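Local coordinates for quinoline 2-oxidoreductase medium subunit (Pseudomonas putida, PDB 1T3Q), which probably serves as the FAD-binding, electron-carrying subunit of a molybdenum hydroxylase that oxidises quinoline, at residues F6-V17 and P47-E58; A191-L199 and A209-E217. All coordinates share one frame; numbering follows the deposited sequence.

Contact 1. Residues F6-V17 and P47-E58; sequences FSYRAPASLQEV and PSCLVDLRNVSE
Strands 7-9 and 49-52 are neighbours in the small parallel sheet of the FAD-binding domain, with Ser7 beside Cys49, Tyr8 beside Leu50 and Arg9 beside Val51. Four backbone bonds join them, from Ser7 N to Ser48 O at one end to Asp52 N on Arg9 O (2.8 Å) at the other. On the face carrying Tyr8 and Leu50, the methyl CD1 of Leu50 sits over the Phe6 ring, 3.8 Å from its centroid and offset toward the rim, a CH-pi contact. Tyr8 has CG anti to the backbone N (chi1 174°), which sends the ring forward along the sheet until OH donates to Asp52 OD2 at 2.6 Å. That carboxylate oxygen lies at the ring edge, the two planes stand 79° apart, and the bond arrives on the anti side of OD2. Water 1 donates to the same hydroxyl and accepts from Arg54 NH1; from the small subunit, Glu76 O accepts from Arg54 NH2 and Gln74 bonds Asp52 OD2. A phenylalanine in place of Tyr8 would probably leave Asp52 OD2 without this donor and water 1 without its acceptor. Past the strands, Asn55 ND2 reaches Ala10 O (2.7 Å) from above the carbonyl plane, and water 2 ties Pro11 O and Asp52 O to Asn55 N. On the other side of the sheet, Val17 from helix 14-23 rests CG1 against both Val51 CG1 (3.9 Å) and Leu53 CD2 (3.7 Å). Arg9 NH2 meets Glu16 OE1 edge-on in a salt bridge to the same helix. Asp52 OD1 accepts from Arg54 N, an Asx turn after strand 49-52 that brings Leu53 to FAD in this PCMH-type FAD-binding domain.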
ATOM      1  N   PHE C   6      33.828  -7.951  -2.765  1.00 21.08           N
ATOM      2  CA  PHE C   6      34.898  -8.761  -3.351  1.00 19.60           C
ATOM      3  C   PHE C   6      34.503  -9.263  -4.737  1.00 20.65           C
ATOM      4  O   PHE C   6      33.320  -9.315  -5.072  1.00 20.92           O
ATOM      5  CB  PHE C   6      35.242  -9.952  -2.438  1.00 18.18           C
ATOM      6  CG  PHE C   6      34.053 -10.795  -2.049  1.00 18.73           C
ATOM      7  CD1 PHE C   6      33.482 -11.686  -2.954  1.00 18.20           C
ATOM      8  CD2 PHE C   6      33.486 -10.672  -0.781  1.00 18.43           C
ATOM      9  CE1 PHE C   6      32.358 -12.442  -2.600  1.00 18.40           C
ATOM     10  CE2 PHE C   6      32.368 -11.421  -0.419  1.00 19.00           C
ATOM     11  CZ  PHE C   6      31.802 -12.309  -1.332  1.00 18.03           C
ATOM     12  N   SER C   7      35.495  -9.609  -5.555  1.00 20.75           N
ATOM     13  CA  SER C   7      35.212 -10.131  -6.886  1.00 20.57           C
ATOM     14  C   SER C   7      35.117 -11.648  -6.759  1.00 19.65           C
ATOM     15  O   SER C   7      35.404 -12.205  -5.699  1.00 20.27           O
ATOM     16  CB  SER C   7      36.319  -9.741  -7.874  1.00 19.13           C
ATOM     17  OG  SER C   7      37.565 -10.251  -7.451  1.00 22.53           O
ATOM     18  N   TYR C   8      34.726 -12.318  -7.837  1.00 20.68           N
ATOM     19  CA  TYR C   8      34.557 -13.767  -7.803  1.00 22.21           C
ATOM     20  C   TYR C   8      35.007 -14.456  -9.082  1.00 21.88           C
ATOM     21  O   TYR C   8      34.765 -13.963 -10.182  1.00 22.72           O
ATOM     22  CB  TYR C   8      33.083 -14.089  -7.550  1.00 21.73           C
ATOM     23  CG  TYR C   8      32.714 -15.554  -7.629  1.00 22.56           C
ATOM     24  CD1 TYR C   8      32.816 -16.387  -6.512  1.00 21.95           C
ATOM     25  CD2 TYR C   8      32.211 -16.098  -8.813  1.00 22.00           C
ATOM     26  CE1 TYR C   8      32.417 -17.727  -6.571  1.00 19.61           C
ATOM     27  CE2 TYR C   8      31.813 -17.432  -8.883  1.00 22.61           C
ATOM     28  CZ  TYR C   8      31.917 -18.239  -7.760  1.00 22.14           C
ATOM     29  OH  TYR C   8      31.506 -19.551  -7.832  1.00 19.95           O
ATOM     30  N   ARG C   9      35.660 -15.601  -8.918  1.00 21.90           N
ATOM     31  CA  ARG C   9      36.133 -16.405 -10.038  1.00 23.86           C
ATOM     32  C   ARG C   9      35.979 -17.878  -9.684  1.00 23.38           C
ATOM     33  O   ARG C   9      36.184 -18.271  -8.536  1.00 24.09           O
ATOM     34  CB  ARG C   9      37.608 -16.106 -10.348  1.00 24.34           C
ATOM     35  CG  ARG C   9      37.840 -14.746 -10.964  1.00 26.12           C
ATOM     36  CD  ARG C   9      39.291 -14.551 -11.396  1.00 28.97           C
ATOM     37  NE  ARG C   9      39.705 -15.475 -12.452  1.00 28.56           N
ATOM     38  CZ  ARG C   9      40.808 -15.315 -13.179  1.00 30.26           C
ATOM     39  NH1 ARG C   9      41.596 -14.269 -12.960  1.00 29.71           N
ATOM     40  NH2 ARG C   9      41.127 -16.193 -14.122  1.00 29.58           N
ATOM     41  N   ALA C  10      35.608 -18.682 -10.673  1.00 22.76           N
ATOM     42  CA  ALA C  10      35.439 -20.117 -10.480  1.00 22.93           C
ATOM     43  C   ALA C  10      36.132 -20.825 -11.645  1.00 23.53           C
ATOM     44  O   ALA C  10      35.481 -21.356 -12.542  1.00 22.51           O
ATOM     45  CB  ALA C  10      33.957 -20.475 -10.448  1.00 22.19           C
ATOM     46  N   PRO C  11      37.473 -20.830 -11.642  1.00 25.12           N
ATOM     47  CA  PRO C  11      38.260 -21.469 -12.704  1.00 24.34           C
ATOM     48  C   PRO C  11      37.997 -22.958 -12.906  1.00 24.78           C
ATOM     49  O   PRO C  11      37.683 -23.691 -11.967  1.00 23.44           O
ATOM     50  CB  PRO C  11      39.703 -21.160 -12.304  1.00 24.80           C
ATOM     51  CG  PRO C  11      39.632 -20.915 -10.841  1.00 27.11           C
ATOM     52  CD  PRO C  11      38.345 -20.181 -10.653  1.00 24.32           C
ATOM     53  N   ALA C  12      38.136 -23.394 -14.153  1.00 25.71           N
ATOM     54  CA  ALA C  12      37.892 -24.782 -14.521  1.00 25.34           C
ATOM     55  C   ALA C  12      39.078 -25.700 -14.268  1.00 26.17           C
ATOM     56  O   ALA C  12      38.980 -26.908 -14.490  1.00 27.88           O
ATOM     57  CB  ALA C  12      37.482 -24.858 -15.985  1.00 26.11           C
ATOM     58  N   SER C  13      40.198 -25.142 -13.812  1.00 25.48           N
ATOM     59  CA  SER C  13      41.372 -25.962 -13.549  1.00 24.97           C
ATOM     60  C   SER C  13      42.133 -25.515 -12.310  1.00 25.33           C
ATOM     61  O   SER C  13      42.088 -24.346 -11.924  1.00 25.28           O
ATOM     62  CB  SER C  13      42.322 -25.951 -14.753  1.00 25.96           C
ATOM     63  OG  SER C  13      43.085 -24.756 -14.798  1.00 22.84           O
ATOM     64  N   LEU C  14      42.839 -26.462 -11.701  1.00 23.57           N
ATOM     65  CA  LEU C  14      43.627 -26.197 -10.506  1.00 22.95           C
ATOM     66  C   LEU C  14      44.724 -25.173 -10.775  1.00 22.88           C
ATOM     67  O   LEU C  14      44.930 -24.252  -9.983  1.00 21.68           O
ATOM     68  CB  LEU C  14      44.252 -27.502  -9.998  1.00 23.15           C
ATOM     69  CG  LEU C  14      45.152 -27.447  -8.759  1.00 25.21           C
ATOM     70  CD1 LEU C  14      44.372 -26.911  -7.563  1.00 25.03           C
ATOM     71  CD2 LEU C  14      45.685 -28.846  -8.458  1.00 25.54           C
ATOM     72  N   GLN C  15      45.422 -25.322 -11.899  1.00 21.34           N
ATOM     73  CA  GLN C  15      46.501 -24.400 -12.224  1.00 21.83           C
ATOM     74  C   GLN C  15      46.015 -22.957 -12.296  1.00 22.13           C
ATOM     75  O   GLN C  15      46.720 -22.038 -11.876  1.00 22.74           O
ATOM     76  CB  GLN C  15      47.173 -24.795 -13.544  1.00 21.87           C
ATOM     77  N   GLU C  16      44.818 -22.749 -12.831  1.00 22.39           N
ATOM     78  CA  GLU C  16      44.292 -21.394 -12.912  1.00 23.62           C
ATOM     79  C   GLU C  16      43.992 -20.875 -11.505  1.00 23.23           C
ATOM     80  O   GLU C  16      44.236 -19.706 -11.207  1.00 21.54           O
ATOM     81  CB  GLU C  16      43.032 -21.347 -13.777  1.00 25.48           C
ATOM     82  CG  GLU C  16      42.465 -19.945 -13.917  1.00 30.74           C
ATOM     83  CD  GLU C  16      41.330 -19.866 -14.920  1.00 34.61           C
ATOM     84  OE1 GLU C  16      40.679 -18.803 -14.987  1.00 36.76           O
ATOM     85  OE2 GLU C  16      41.091 -20.861 -15.643  1.00 37.61           O
ATOM     86  N   VAL C  17      43.469 -21.744 -10.645  1.00 22.20           N
ATOM     87  CA  VAL C  17      43.171 -21.358  -9.264  1.00 21.83           C
ATOM     88  C   VAL C  17      44.469 -20.896  -8.610  1.00 23.18           C
ATOM     89  O   VAL C  17      44.535 -19.821  -8.016  1.00 23.12           O
ATOM     90  CB  VAL C  17      42.621 -22.550  -8.440  1.00 21.24           C
ATOM     91  CG1 VAL C  17      42.588 -22.194  -6.958  1.00 18.07           C
ATOM     92  CG2 VAL C  17      41.234 -22.919  -8.919  1.00 21.68           C
ATOM     93  N   PRO C  47      38.649 -10.335   1.947  1.00 24.47           N
ATOM     94  CA  PRO C  47      39.286 -10.787   0.709  1.00 22.85           C
ATOM     95  C   PRO C  47      39.000  -9.831  -0.438  1.00 23.06           C
ATOM     96  O   PRO C  47      37.979  -9.147  -0.451  1.00 24.54           O
ATOM     97  CB  PRO C  47      38.659 -12.157   0.484  1.00 24.12           C
ATOM     98  CG  PRO C  47      37.262 -11.966   1.025  1.00 25.22           C
ATOM     99  CD  PRO C  47      37.522 -11.211   2.318  1.00 24.39           C
ATOM    100  N   SER C  48      39.908  -9.781  -1.403  1.00 22.38           N
ATOM    101  CA  SER C  48      39.724  -8.917  -2.555  1.00 22.50           C
ATOM    102  C   SER C  48      38.891  -9.690  -3.564  1.00 21.46           C
ATOM    103  O   SER C  48      38.086  -9.121  -4.302  1.00 20.22           O
ATOM    104  CB  SER C  48      41.082  -8.583  -3.174  1.00 24.10           C
ATOM    105  OG  SER C  48      41.775  -9.776  -3.494  1.00 25.15           O
ATOM    106  N   CYS C  49      39.085 -11.005  -3.569  1.00 21.38           N
ATOM    107  CA  CYS C  49      38.405 -11.881  -4.506  1.00 20.88           C
ATOM    108  C   CYS C  49      38.262 -13.280  -3.921  1.00 20.48           C
ATOM    109  O   CYS C  49      39.140 -13.751  -3.202  1.00 20.02           O
ATOM    110  CB  CYS C  49      39.224 -11.943  -5.803  1.00 23.85           C
ATOM    111  SG  CYS C  49      38.728 -13.217  -7.003  1.00 27.97           S
ATOM    112  N   LEU C  50      37.144 -13.933  -4.206  1.00 19.77           N
ATOM    113  CA  LEU C  50      36.947 -15.293  -3.727  1.00 19.04           C
ATOM    114  C   LEU C  50      37.095 -16.211  -4.927  1.00 19.23           C
ATOM    115  O   LEU C  50      36.453 -16.011  -5.958  1.00 18.71           O
ATOM    116  CB  LEU C  50      35.566 -15.472  -3.093  1.00 17.33           C
ATOM    117  CG  LEU C  50      35.345 -14.751  -1.758  1.00 17.79           C
ATOM    118  CD1 LEU C  50      34.018 -15.197  -1.162  1.00 16.70           C
ATOM    119  CD2 LEU C  50      36.488 -15.067  -0.799  1.00 15.70           C
ATOM    120  N   VAL C  51      37.954 -17.210  -4.786  1.00 19.55           N
ATOM    121  CA  VAL C  51      38.211 -18.157  -5.855  1.00 20.91           C
ATOM    122  C   VAL C  51      37.563 -19.485  -5.508  1.00 20.06           C
ATOM    123  O   VAL C  51      38.057 -20.227  -4.654  1.00 19.29           O
ATOM    124  CB  VAL C  51      39.722 -18.363  -6.048  1.00 21.95           C
ATOM    125  CG1 VAL C  51      39.971 -19.254  -7.258  1.00 23.42           C
ATOM    126  CG2 VAL C  51      40.410 -17.004  -6.212  1.00 20.41           C
ATOM    127  N   ASP C  52      36.461 -19.768  -6.188  1.00 19.77           N
ATOM    128  CA  ASP C  52      35.681 -20.984  -5.985  1.00 20.45           C
ATOM    129  C   ASP C  52      36.369 -22.186  -6.629  1.00 21.11           C
ATOM    130  O   ASP C  52      36.957 -22.069  -7.706  1.00 23.01           O
ATOM    131  CB  ASP C  52      34.286 -20.800  -6.606  1.00 19.04           C
ATOM    132  CG  ASP C  52      33.226 -21.684  -5.961  1.00 20.82           C
ATOM    133  OD1 ASP C  52      33.565 -22.789  -5.493  1.00 19.67           O
ATOM    134  OD2 ASP C  52      32.046 -21.274  -5.939  1.00 20.17           O
ATOM    135  N   LEU C  53      36.287 -23.338  -5.970  1.00 20.64           N
ATOM    136  CA  LEU C  53      36.888 -24.562  -6.487  1.00 20.79           C
ATOM    137  C   LEU C  53      35.825 -25.473  -7.099  1.00 20.12           C
ATOM    138  O   LEU C  53      36.119 -26.610  -7.470  1.00 21.91           O
ATOM    139  CB  LEU C  53      37.610 -25.315  -5.360  1.00 18.88           C
ATOM    140  CG  LEU C  53      38.696 -24.552  -4.595  1.00 19.28           C
ATOM    141  CD1 LEU C  53      39.260 -25.439  -3.501  1.00 19.75           C
ATOM    142  CD2 LEU C  53      39.800 -24.114  -5.550  1.00 19.53           C
ATOM    143  N   ARG C  54      34.599 -24.969  -7.231  1.00 19.99           N
ATOM    144  CA  ARG C  54      33.498 -25.768  -7.768  1.00 21.15           C
ATOM    145  C   ARG C  54      33.734 -26.399  -9.138  1.00 21.29           C
ATOM    146  O   ARG C  54      33.191 -27.463  -9.426  1.00 20.62           O
ATOM    147  CB  ARG C  54      32.200 -24.944  -7.822  1.00 22.10           C
ATOM    148  CG  ARG C  54      32.228 -23.751  -8.763  1.00 24.72           C
ATOM    149  CD  ARG C  54      30.837 -23.128  -8.931  1.00 28.43           C
ATOM    150  NE  ARG C  54      29.874 -24.084  -9.485  1.00 33.28           N
ATOM    151  CZ  ARG C  54      28.619 -23.788  -9.818  1.00 33.69           C
ATOM    152  NH1 ARG C  54      28.154 -22.556  -9.662  1.00 32.27           N
ATOM    153  NH2 ARG C  54      27.823 -24.731 -10.302  1.00 35.91           N
ATOM    154  N   ASN C  55      34.537 -25.759  -9.982  1.00 22.05           N
ATOM    155  CA  ASN C  55      34.775 -26.293 -11.320  1.00 23.20           C
ATOM    156  C   ASN C  55      36.046 -27.110 -11.518  1.00 22.94           C
ATOM    157  O   ASN C  55      36.430 -27.398 -12.651  1.00 25.84           O
ATOM    158  CB  ASN C  55      34.734 -25.164 -12.351  1.00 23.49           C
ATOM    159  CG  ASN C  55      33.399 -24.458 -12.377  1.00 23.84           C
ATOM    160  OD1 ASN C  55      32.352 -25.100 -12.347  1.00 24.97           O
ATOM    161  ND2 ASN C  55      33.427 -23.134 -12.442  1.00 24.61           N
ATOM    162  N   VAL C  56      36.697 -27.485 -10.425  1.00 21.96           N
ATOM    163  CA  VAL C  56      37.916 -28.286 -10.506  1.00 24.14           C
ATOM    164  C   VAL C  56      37.490 -29.716 -10.176  1.00 23.44           C
ATOM    165  O   VAL C  56      37.613 -30.170  -9.043  1.00 22.40           O
ATOM    166  CB  VAL C  56      38.969 -27.789  -9.494  1.00 24.18           C
ATOM    167  CG1 VAL C  56      40.307 -28.470  -9.750  1.00 24.62           C
ATOM    168  CG2 VAL C  56      39.112 -26.273  -9.605  1.00 21.99           C
ATOM    169  N   SER C  57      36.986 -30.412 -11.193  1.00 25.18           N
ATOM    170  CA  SER C  57      36.466 -31.770 -11.048  1.00 26.27           C
ATOM    171  C   SER C  57      37.305 -32.768 -10.261  1.00 26.59           C
ATOM    172  O   SER C  57      36.764 -33.529  -9.452  1.00 25.67           O
ATOM    173  CB  SER C  57      36.144 -32.359 -12.427  1.00 26.89           C
ATOM    174  OG  SER C  57      37.312 -32.483 -13.217  1.00 30.50           O
ATOM    175  N   GLU C  58      38.614 -32.780 -10.483  1.00 26.41           N
ATOM    176  CA  GLU C  58      39.466 -33.728  -9.774  1.00 28.06           C
ATOM    177  C   GLU C  58      39.347 -33.628  -8.253  1.00 27.63           C
ATOM    178  O   GLU C  58      39.545 -34.616  -7.550  1.00 26.35           O
ATOM    179  CB  GLU C  58      40.930 -33.553 -10.183  1.00 31.99           C
ATOM    180  CG  GLU C  58      41.451 -32.139 -10.050  1.00 37.38           C
ATOM    181  CD  GLU C  58      41.436 -31.391 -11.369  1.00 40.97           C
ATOM    182  OE1 GLU C  58      40.375 -31.358 -12.034  1.00 41.03           O
ATOM    183  OE2 GLU C  58      42.492 -30.829 -11.735  1.00 43.19           O
TER
HETATM  184  O   HOH W   1      29.660 -20.253  -9.703  1.00 28.21           O
HETATM  185  O   HOH W   2      36.099 -23.571  -9.812  1.00 23.00           O
HETATM  186  O   HOH W   3      38.593 -29.567 -13.690  1.00 39.65           O

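Contact 2. Residues A191-L199 and A209-E217; sequences ALVMAAAGL and ARIALGAVE
Ala209 pairs with Leu199 as a non-hydrogen-bonded antiparallel pair, its CB 3.5 Å from Leu199 CD2. Arg210 follows in a hydrogen-bonded pair with Gly198: Gly198 N donates to Arg210 O at 2.8 Å and Arg210 N returns the bond to Gly198 O. At Ile211 the side chain turns back to the face of Ala209; CG1 lies anti to the carbonyl carbon (chi1 -51°), and CD1 ends 3.8 Å from Ala197 CB. Ala212 exchanges two bonds with Ala196, and the one from Ala196 N lies in the plane of the Ala212 carbonyl. Leu213 faces Ala195 more loosely, its CG 4.4 Å from Ala195 CB. Gly214 closes the regular pairing with Met194, Gly214 N to Met194 O at 2.8 Å, both donors of this pair standing above the carbonyl planes. Met194 CG, held between its own backbone N and carbonyl carbon (chi1 58°), rests 3.4 Å from Gly214 O, close over a residue that has no side chain. Ala215 then leaves the strand with a positive phi of 68°, bringing CB 3.8 Å from Ala191 O. Beyond the strand, Val216 CG2 meets Val193 CG1 at 3.7 Å, an oblique crossing of two branched side chains. The result is a beta hairpin rich in alanine and glycine within an antiparallel sheet: strand 177-183 bonds to the other edge of 193-202, away from 205-214, helix 123-130 packs against Met194 and Ala212 on one face, and helix 224-230 touches Ala209 and Ile211 on the other.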
ATOM      1  N   ALA C 191      31.570 -29.671  19.883  1.00 35.75           N
ATOM      2  CA  ALA C 191      31.918 -30.462  21.053  1.00 34.34           C
ATOM      3  C   ALA C 191      32.841 -29.771  22.042  1.00 32.54           C
ATOM      4  O   ALA C 191      33.744 -29.035  21.656  1.00 32.69           O
ATOM      5  CB  ALA C 191      32.546 -31.777  20.608  1.00 33.75           C
ATOM      6  N   LEU C 192      32.604 -30.008  23.326  1.00 32.46           N
ATOM      7  CA  LEU C 192      33.463 -29.448  24.354  1.00 32.77           C
ATOM      8  C   LEU C 192      34.691 -30.354  24.366  1.00 32.59           C
ATOM      9  O   LEU C 192      35.810 -29.902  24.596  1.00 32.12           O
ATOM     10  CB  LEU C 192      32.777 -29.478  25.722  1.00 33.67           C
ATOM     11  CG  LEU C 192      31.612 -28.506  25.937  1.00 35.26           C
ATOM     12  CD1 LEU C 192      31.105 -28.630  27.363  1.00 34.41           C
ATOM     13  CD2 LEU C 192      32.074 -27.082  25.663  1.00 35.07           C
ATOM     14  N   VAL C 193      34.458 -31.641  24.100  1.00 30.36           N
ATOM     15  CA  VAL C 193      35.520 -32.642  24.059  1.00 27.97           C
ATOM     16  C   VAL C 193      35.121 -33.817  23.169  1.00 27.76           C
ATOM     17  O   VAL C 193      33.957 -34.222  23.140  1.00 26.91           O
ATOM     18  CB  VAL C 193      35.837 -33.210  25.471  1.00 29.53           C
ATOM     19  CG1 VAL C 193      36.302 -32.097  26.400  1.00 29.62           C
ATOM     20  CG2 VAL C 193      34.600 -33.900  26.051  1.00 28.49           C
ATOM     21  N   MET C 194      36.085 -34.350  22.427  1.00 25.77           N
ATOM     22  CA  MET C 194      35.830 -35.506  21.580  1.00 24.25           C
ATOM     23  C   MET C 194      36.962 -36.496  21.798  1.00 23.29           C
ATOM     24  O   MET C 194      38.048 -36.118  22.232  1.00 22.31           O
ATOM     25  CB  MET C 194      35.727 -35.112  20.104  1.00 24.56           C
ATOM     26  CG  MET C 194      36.941 -34.410  19.514  1.00 23.86           C
ATOM     27  SD  MET C 194      36.684 -34.094  17.752  1.00 25.91           S
ATOM     28  CE  MET C 194      35.655 -32.654  17.800  1.00 24.47           C
ATOM     29  N   ALA C 195      36.698 -37.770  21.531  1.00 22.32           N
ATOM     30  CA  ALA C 195      37.708 -38.797  21.715  1.00 23.96           C
ATOM     31  C   ALA C 195      37.500 -39.948  20.745  1.00 24.05           C
ATOM     32  O   ALA C 195      36.375 -40.248  20.336  1.00 22.41           O
ATOM     33  CB  ALA C 195      37.681 -39.313  23.153  1.00 23.88           C
ATOM     34  N   ALA C 196      38.602 -40.582  20.373  1.00 23.46           N
ATOM     35  CA  ALA C 196      38.569 -41.707  19.458  1.00 23.82           C
ATOM     36  C   ALA C 196      39.429 -42.799  20.062  1.00 23.41           C
ATOM     37  O   ALA C 196      40.431 -42.522  20.725  1.00 23.13           O
ATOM     38  CB  ALA C 196      39.112 -41.296  18.092  1.00 23.63           C
ATOM     39  N   ALA C 197      39.027 -44.042  19.847  1.00 24.05           N
ATOM     40  CA  ALA C 197      39.776 -45.168  20.376  1.00 23.30           C
ATOM     41  C   ALA C 197      39.901 -46.224  19.295  1.00 25.24           C
ATOM     42  O   ALA C 197      38.896 -46.731  18.793  1.00 24.15           O
ATOM     43  CB  ALA C 197      39.070 -45.744  21.597  1.00 24.25           C
ATOM     44  N   GLY C 198      41.143 -46.522  18.922  1.00 24.24           N
ATOM     45  CA  GLY C 198      41.406 -47.533  17.914  1.00 24.73           C
ATOM     46  C   GLY C 198      42.059 -48.702  18.624  1.00 25.15           C
ATOM     47  O   GLY C 198      43.125 -48.551  19.225  1.00 25.01           O
ATOM     48  N   LEU C 199      41.431 -49.871  18.559  1.00 25.45           N
ATOM     49  CA  LEU C 199      41.965 -51.037  19.242  1.00 26.26           C
ATOM     50  C   LEU C 199      42.155 -52.263  18.375  1.00 29.11           C
ATOM     51  O   LEU C 199      41.442 -52.475  17.393  1.00 29.77           O
ATOM     52  CB  LEU C 199      41.054 -51.434  20.402  1.00 25.50           C
ATOM     53  CG  LEU C 199      40.704 -50.374  21.439  1.00 24.63           C
ATOM     54  CD1 LEU C 199      39.745 -50.977  22.453  1.00 23.81           C
ATOM     55  CD2 LEU C 199      41.965 -49.865  22.116  1.00 22.87           C
ATOM     56  N   ALA C 209      46.724 -50.189  20.849  1.00 24.01           N
ATOM     57  CA  ALA C 209      45.737 -49.159  21.131  1.00 23.11           C
ATOM     58  C   ALA C 209      46.214 -47.774  20.729  1.00 21.49           C
ATOM     59  O   ALA C 209      47.392 -47.450  20.857  1.00 19.60           O
ATOM     60  CB  ALA C 209      45.380 -49.170  22.622  1.00 21.54           C
ATOM     61  N   ARG C 210      45.282 -46.973  20.222  1.00 21.72           N
ATOM     62  CA  ARG C 210      45.549 -45.593  19.836  1.00 22.78           C
ATOM     63  C   ARG C 210      44.373 -44.791  20.379  1.00 22.08           C
ATOM     64  O   ARG C 210      43.257 -44.880  19.865  1.00 22.39           O
ATOM     65  CB  ARG C 210      45.637 -45.438  18.312  1.00 23.17           C
ATOM     66  CG  ARG C 210      46.897 -46.031  17.689  1.00 24.96           C
ATOM     67  CD  ARG C 210      48.161 -45.252  18.066  1.00 28.08           C
ATOM     68  NE  ARG C 210      48.205 -43.923  17.456  1.00 29.25           N
ATOM     69  CZ  ARG C 210      49.253 -43.103  17.515  1.00 29.85           C
ATOM     70  NH1 ARG C 210      50.354 -43.470  18.160  1.00 30.78           N
ATOM     71  NH2 ARG C 210      49.202 -41.913  16.930  1.00 27.87           N
ATOM     72  N   ILE C 211      44.631 -44.037  21.442  1.00 21.65           N
ATOM     73  CA  ILE C 211      43.619 -43.211  22.086  1.00 21.06           C
ATOM     74  C   ILE C 211      43.938 -41.757  21.775  1.00 21.85           C
ATOM     75  O   ILE C 211      45.076 -41.320  21.955  1.00 20.84           O
ATOM     76  CB  ILE C 211      43.642 -43.405  23.619  1.00 21.25           C
ATOM     77  CG1 ILE C 211      43.591 -44.898  23.957  1.00 21.84           C
ATOM     78  CG2 ILE C 211      42.472 -42.661  24.260  1.00 21.71           C
ATOM     79  CD1 ILE C 211      42.418 -45.638  23.340  1.00 21.11           C
ATOM     80  N   ALA C 212      42.940 -41.012  21.309  1.00 21.64           N
ATOM     81  CA  ALA C 212      43.137 -39.609  20.966  1.00 22.60           C
ATOM     82  C   ALA C 212      41.999 -38.723  21.450  1.00 23.24           C
ATOM     83  O   ALA C 212      40.832 -39.107  21.405  1.00 23.27           O
ATOM     84  CB  ALA C 212      43.296 -39.461  19.454  1.00 20.96           C
ATOM     85  N   LEU C 213      42.351 -37.529  21.912  1.00 22.62           N
ATOM     86  CA  LEU C 213      41.364 -36.569  22.386  1.00 23.53           C
ATOM     87  C   LEU C 213      41.447 -35.299  21.552  1.00 24.34           C
ATOM     88  O   LEU C 213      42.540 -34.825  21.231  1.00 22.83           O
ATOM     89  CB  LEU C 213      41.602 -36.226  23.860  1.00 25.47           C
ATOM     90  CG  LEU C 213      41.148 -37.250  24.905  1.00 26.76           C
ATOM     91  CD1 LEU C 213      41.952 -38.535  24.770  1.00 26.42           C
ATOM     92  CD2 LEU C 213      41.332 -36.662  26.290  1.00 27.48           C
ATOM     93  N   GLY C 214      40.288 -34.756  21.197  1.00 23.32           N
ATOM     94  CA  GLY C 214      40.259 -33.539  20.412  1.00 24.84           C
ATOM     95  C   GLY C 214      39.407 -32.476  21.076  1.00 24.99           C
ATOM     96  O   GLY C 214      38.641 -32.770  21.995  1.00 23.95           O
ATOM     97  N   ALA C 215      39.551 -31.237  20.612  1.00 25.22           N
ATOM     98  CA  ALA C 215      38.789 -30.105  21.136  1.00 26.86           C
ATOM     99  C   ALA C 215      39.152 -29.738  22.571  1.00 27.60           C
ATOM    100  O   ALA C 215      38.602 -28.792  23.130  1.00 29.47           O
ATOM    101  CB  ALA C 215      37.291 -30.389  21.029  1.00 25.86           C
ATOM    102  N   VAL C 216      40.064 -30.488  23.175  1.00 28.82           N
ATOM    103  CA  VAL C 216      40.482 -30.181  24.535  1.00 28.91           C
ATOM    104  C   VAL C 216      41.610 -29.169  24.421  1.00 28.90           C
ATOM    105  O   VAL C 216      41.666 -28.185  25.162  1.00 27.75           O
ATOM    106  CB  VAL C 216      40.976 -31.438  25.275  1.00 29.82           C
ATOM    107  CG1 VAL C 216      41.414 -31.071  26.684  1.00 31.12           C
ATOM    108  CG2 VAL C 216      39.868 -32.467  25.334  1.00 29.52           C
ATOM    109  N   GLU C 217      42.510 -29.417  23.477  1.00 30.03           N
ATOM    110  CA  GLU C 217      43.623 -28.517  23.226  1.00 31.63           C
ATOM    111  C   GLU C 217      43.581 -28.093  21.763  1.00 31.94           C
ATOM    112  O   GLU C 217      42.767 -28.603  20.993  1.00 32.94           O
ATOM    113  CB  GLU C 217      44.948 -29.197  23.583  1.00 32.38           C
ATOM    114  CG  GLU C 217      45.129 -29.315  25.092  1.00 34.51           C
ATOM    115  CD  GLU C 217      46.465 -29.889  25.502  1.00 35.80           C
ATOM    116  OE1 GLU C 217      46.774 -29.840  26.711  1.00 33.39           O
ATOM    117  OE2 GLU C 217      47.200 -30.392  24.625  1.00 38.07           O
TER

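How the contacts relate
The two contacts illustrate how one flavoprotein chain uses both kinds of strand pairing, parallel in contact 1 and antiparallel in contact 2. Contact 1 belongs to the FAD-binding domain and contact 2 to the CO dehydrogenase flavoprotein C-terminal domain, on opposite sides of the chain's centre, with their own centres 35 Å apart and nearest atoms about 23 Å apart, so they do not touch. FAD relates them: the side chain of Leu53 in contact 1 is about 3 Å from the cofactor, whereas that of Met194 in contact 2 stays about 7 Å away and lies about 4 Å from the side chain of Glu123, an FAD-binding residue. Contact 1 also meets the small subunit, while contact 2 is buried within its own chain.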